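Local coordinates for protein putative oxidoreductase (Klebsiella pneumoniae subsp. pneumoniae MGH 78578, PDB 3E82) that probably acts as a nucleotide-dependent oxidoreductase of the Gfo/Idh/MocA family, pairing a Rossmann domain with a C-terminal alpha/beta domain, at residues 256-260 with 296-300. Residues are numbered along the deposited sequence; the frame is centred on the assembly and turned at random.
Sequences DQQES and QGDQR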
ATOM      1  N   ASP B 256      -8.621  16.440   6.143  1.00 22.79           N
ATOM      2  CA  ASP B 256      -9.283  17.424   6.990  1.00 23.13           C
ATOM      3  C   ASP B 256      -8.584  18.773   6.753  1.00 21.05           C
ATOM      4  O   ASP B 256      -7.383  18.807   6.491  1.00 21.49           O
ATOM      5  CB  ASP B 256      -9.143  16.984   8.456  1.00 21.27           C
ATOM      6  CG  ASP B 256      -9.563  18.056   9.434  1.00 20.98           C
ATOM      7  OD1 ASP B 256     -10.724  18.036   9.903  1.00 23.54           O
ATOM      8  OD2 ASP B 256      -8.722  18.926   9.725  1.00 20.39           O
ATOM      9  N   GLN B 257      -9.324  19.877   6.846  1.00 23.07           N
ATOM     10  CA  GLN B 257      -8.746  21.205   6.603  1.00 24.61           C
ATOM     11  C   GLN B 257      -8.522  22.090   7.835  1.00 24.82           C
ATOM     12  O   GLN B 257      -8.219  23.277   7.688  1.00 23.28           O
ATOM     13  CB  GLN B 257      -9.614  22.000   5.611  1.00 27.98           C
ATOM     14  CG  GLN B 257     -10.995  22.377   6.164  1.00 33.17           C
ATOM     15  CD  GLN B 257     -11.631  23.592   5.478  1.00 36.56           C
ATOM     16  OE1 GLN B 257     -12.845  23.794   5.565  1.00 37.04           O
ATOM     17  NE2 GLN B 257     -10.813  24.407   4.810  1.00 35.98           N
ATOM     18  N   GLN B 258      -8.664  21.541   9.036  1.00 23.27           N
ATOM     19  CA  GLN B 258      -8.476  22.360  10.230  1.00 25.23           C
ATOM     20  C   GLN B 258      -7.094  22.988  10.293  1.00 25.51           C
ATOM     21  O   GLN B 258      -6.964  24.169  10.616  1.00 24.17           O
ATOM     22  CB  GLN B 258      -8.711  21.547  11.504  1.00 24.17           C
ATOM     23  CG  GLN B 258     -10.134  21.093  11.682  1.00 24.59           C
ATOM     24  CD  GLN B 258     -10.299  20.225  12.902  1.00 24.86           C
ATOM     25  OE1 GLN B 258     -10.123  20.682  14.037  1.00 24.58           O
ATOM     26  NE2 GLN B 258     -10.621  18.961  12.683  1.00 21.82           N
ATOM     27  N   GLU B 259      -6.061  22.211   9.986  1.00 26.62           N
ATOM     28  CA  GLU B 259      -4.711  22.753  10.034  1.00 27.85           C
ATOM     29  C   GLU B 259      -4.557  23.952   9.099  1.00 27.55           C
ATOM     30  O   GLU B 259      -4.011  24.983   9.494  1.00 27.43           O
ATOM     31  CB  GLU B 259      -3.672  21.685   9.682  1.00 29.00           C
ATOM     32  CG  GLU B 259      -2.239  22.181   9.880  1.00 35.87           C
ATOM     33  CD  GLU B 259      -1.184  21.175   9.453  1.00 38.35           C
ATOM     34  OE1 GLU B 259      -1.111  20.857   8.244  1.00 40.15           O
ATOM     35  OE2 GLU B 259      -0.423  20.709  10.329  1.00 41.28           O
ATOM     36  N   SER B 260      -5.039  23.821   7.864  1.00 27.40           N
ATOM     37  CA  SER B 260      -4.944  24.911   6.893  1.00 28.07           C
ATOM     38  C   SER B 260      -5.721  26.112   7.394  1.00 27.25           C
ATOM     39  O   SER B 260      -5.301  27.258   7.214  1.00 26.50           O
ATOM     40  CB  SER B 260      -5.506  24.485   5.538  1.00 28.99           C
ATOM     41  OG  SER B 260      -4.843  23.328   5.075  1.00 33.93           O
ATOM     42  N   GLN B 296     -18.451  17.194  10.291  1.00 24.16           N
ATOM     43  CA  GLN B 296     -17.572  18.315  10.584  1.00 25.37           C
ATOM     44  C   GLN B 296     -16.496  17.834  11.539  1.00 23.82           C
ATOM     45  O   GLN B 296     -16.756  16.992  12.399  1.00 25.12           O
ATOM     46  CB  GLN B 296     -18.351  19.457  11.249  1.00 27.96           C
ATOM     47  CG  GLN B 296     -17.531  20.739  11.447  1.00 32.30           C
ATOM     48  CD  GLN B 296     -17.747  21.393  12.817  1.00 37.30           C
ATOM     49  OE1 GLN B 296     -18.857  21.401  13.347  1.00 38.70           O
ATOM     50  NE2 GLN B 296     -16.684  21.957  13.381  1.00 36.49           N
ATOM     51  N   GLY B 297     -15.288  18.356  11.382  1.00 22.37           N
ATOM     52  CA  GLY B 297     -14.209  17.977  12.277  1.00 23.18           C
ATOM     53  C   GLY B 297     -13.985  19.088  13.290  1.00 22.62           C
ATOM     54  O   GLY B 297     -14.287  20.246  13.003  1.00 23.89           O
ATOM     55  N   ASP B 298     -13.485  18.753  14.478  1.00 22.45           N
ATOM     56  CA  ASP B 298     -13.216  19.778  15.485  1.00 20.89           C
ATOM     57  C   ASP B 298     -12.268  19.323  16.587  1.00 20.87           C
ATOM     58  O   ASP B 298     -12.686  18.722  17.575  1.00 19.30           O
ATOM     59  CB  ASP B 298     -14.517  20.280  16.107  1.00 22.83           C
ATOM     60  CG  ASP B 298     -14.284  21.396  17.114  1.00 24.18           C
ATOM     61  OD1 ASP B 298     -13.201  22.027  17.064  1.00 23.79           O
ATOM     62  OD2 ASP B 298     -15.187  21.644  17.945  1.00 23.68           O
ATOM     63  N   GLN B 299     -10.988  19.633  16.426  1.00 19.11           N
ATOM     64  CA  GLN B 299     -10.006  19.239  17.424  1.00 21.08           C
ATOM     65  C   GLN B 299     -10.172  19.961  18.772  1.00 19.87           C
ATOM     66  O   GLN B 299      -9.501  19.624  19.743  1.00 21.72           O
ATOM     67  CB  GLN B 299      -8.582  19.430  16.875  1.00 21.43           C
ATOM     68  CG  GLN B 299      -8.187  20.849  16.544  1.00 21.74           C
ATOM     69  CD  GLN B 299      -6.852  20.898  15.813  1.00 25.82           C
ATOM     70  OE1 GLN B 299      -5.795  20.672  16.404  1.00 24.62           O
ATOM     71  NE2 GLN B 299      -6.902  21.173  14.512  1.00 25.51           N
ATOM     72  N   ARG B 300     -11.070  20.942  18.839  1.00 20.27           N
ATOM     73  CA  ARG B 300     -11.313  21.635  20.100  1.00 18.61           C
ATOM     74  C   ARG B 300     -11.833  20.582  21.078  1.00 19.00           C
ATOM     75  O   ARG B 300     -11.804  20.778  22.295  1.00 19.25           O
ATOM     76  CB  ARG B 300     -12.364  22.749  19.932  1.00 19.77           C
ATOM     77  CG  ARG B 300     -11.930  23.915  19.060  1.00 18.57           C
ATOM     78  CD  ARG B 300     -13.087  24.874  18.740  1.00 20.98           C
ATOM     79  NE  ARG B 300     -13.775  25.335  19.945  1.00 22.33           N
ATOM     80  CZ  ARG B 300     -14.937  24.858  20.382  1.00 25.06           C
ATOM     81  NH1 ARG B 300     -15.559  23.896  19.706  1.00 24.58           N
ATOM     82  NH2 ARG B 300     -15.476  25.341  21.501  1.00 23.86           N
TER
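A buried glutamine side chain can join two parts of a fold by accepting across the contact with its amide oxygen while its amide nitrogen is held at home, and Gln258, in the first turn of helix 258-263, is a worked example. Opposite it runs the loop that follows strand 289-292 and leads to helix 300-310. At Gly297 this loop comes close to the first segment: its CA lies 4.2 Å from Asp256 OD1, and Gln258 NE2 sits 3.4 Å from Gly297 C. A CB here would collide with both side chains. Asp298 follows with its CA-to-CB bond pointing away; it precedes the turn into helix 300-310, and OD1 accepts from Arg300 N at 3.0 Å, a capping bond, and also from Trp273, while OD2 forms a salt bridge with Arg300 NH1 at 2.9 Å. Next comes Gln299, whose backbone N donates to Gln258 OE1 at 2.7 Å and nearly in line; its NE2 reaches the same oxygen over 3.3 Å, and its OE1 accepts from Asn126. Arg300 carries the chain onward, its NE hydrogen-bonded to Ser29 OG just beyond helix 17-28 of the Rossmann domain. Asp256 probably helps to fix the Gln258 amide: OD1 accepts from Gln258 NE2 at 2.9 Å, and OD2 takes Gln258 N at 2.7 Å in an Asx turn. With NE2 given to that carboxylate, OE1 meets both Gln299 donors, so the link needs no salt bridge across the segments.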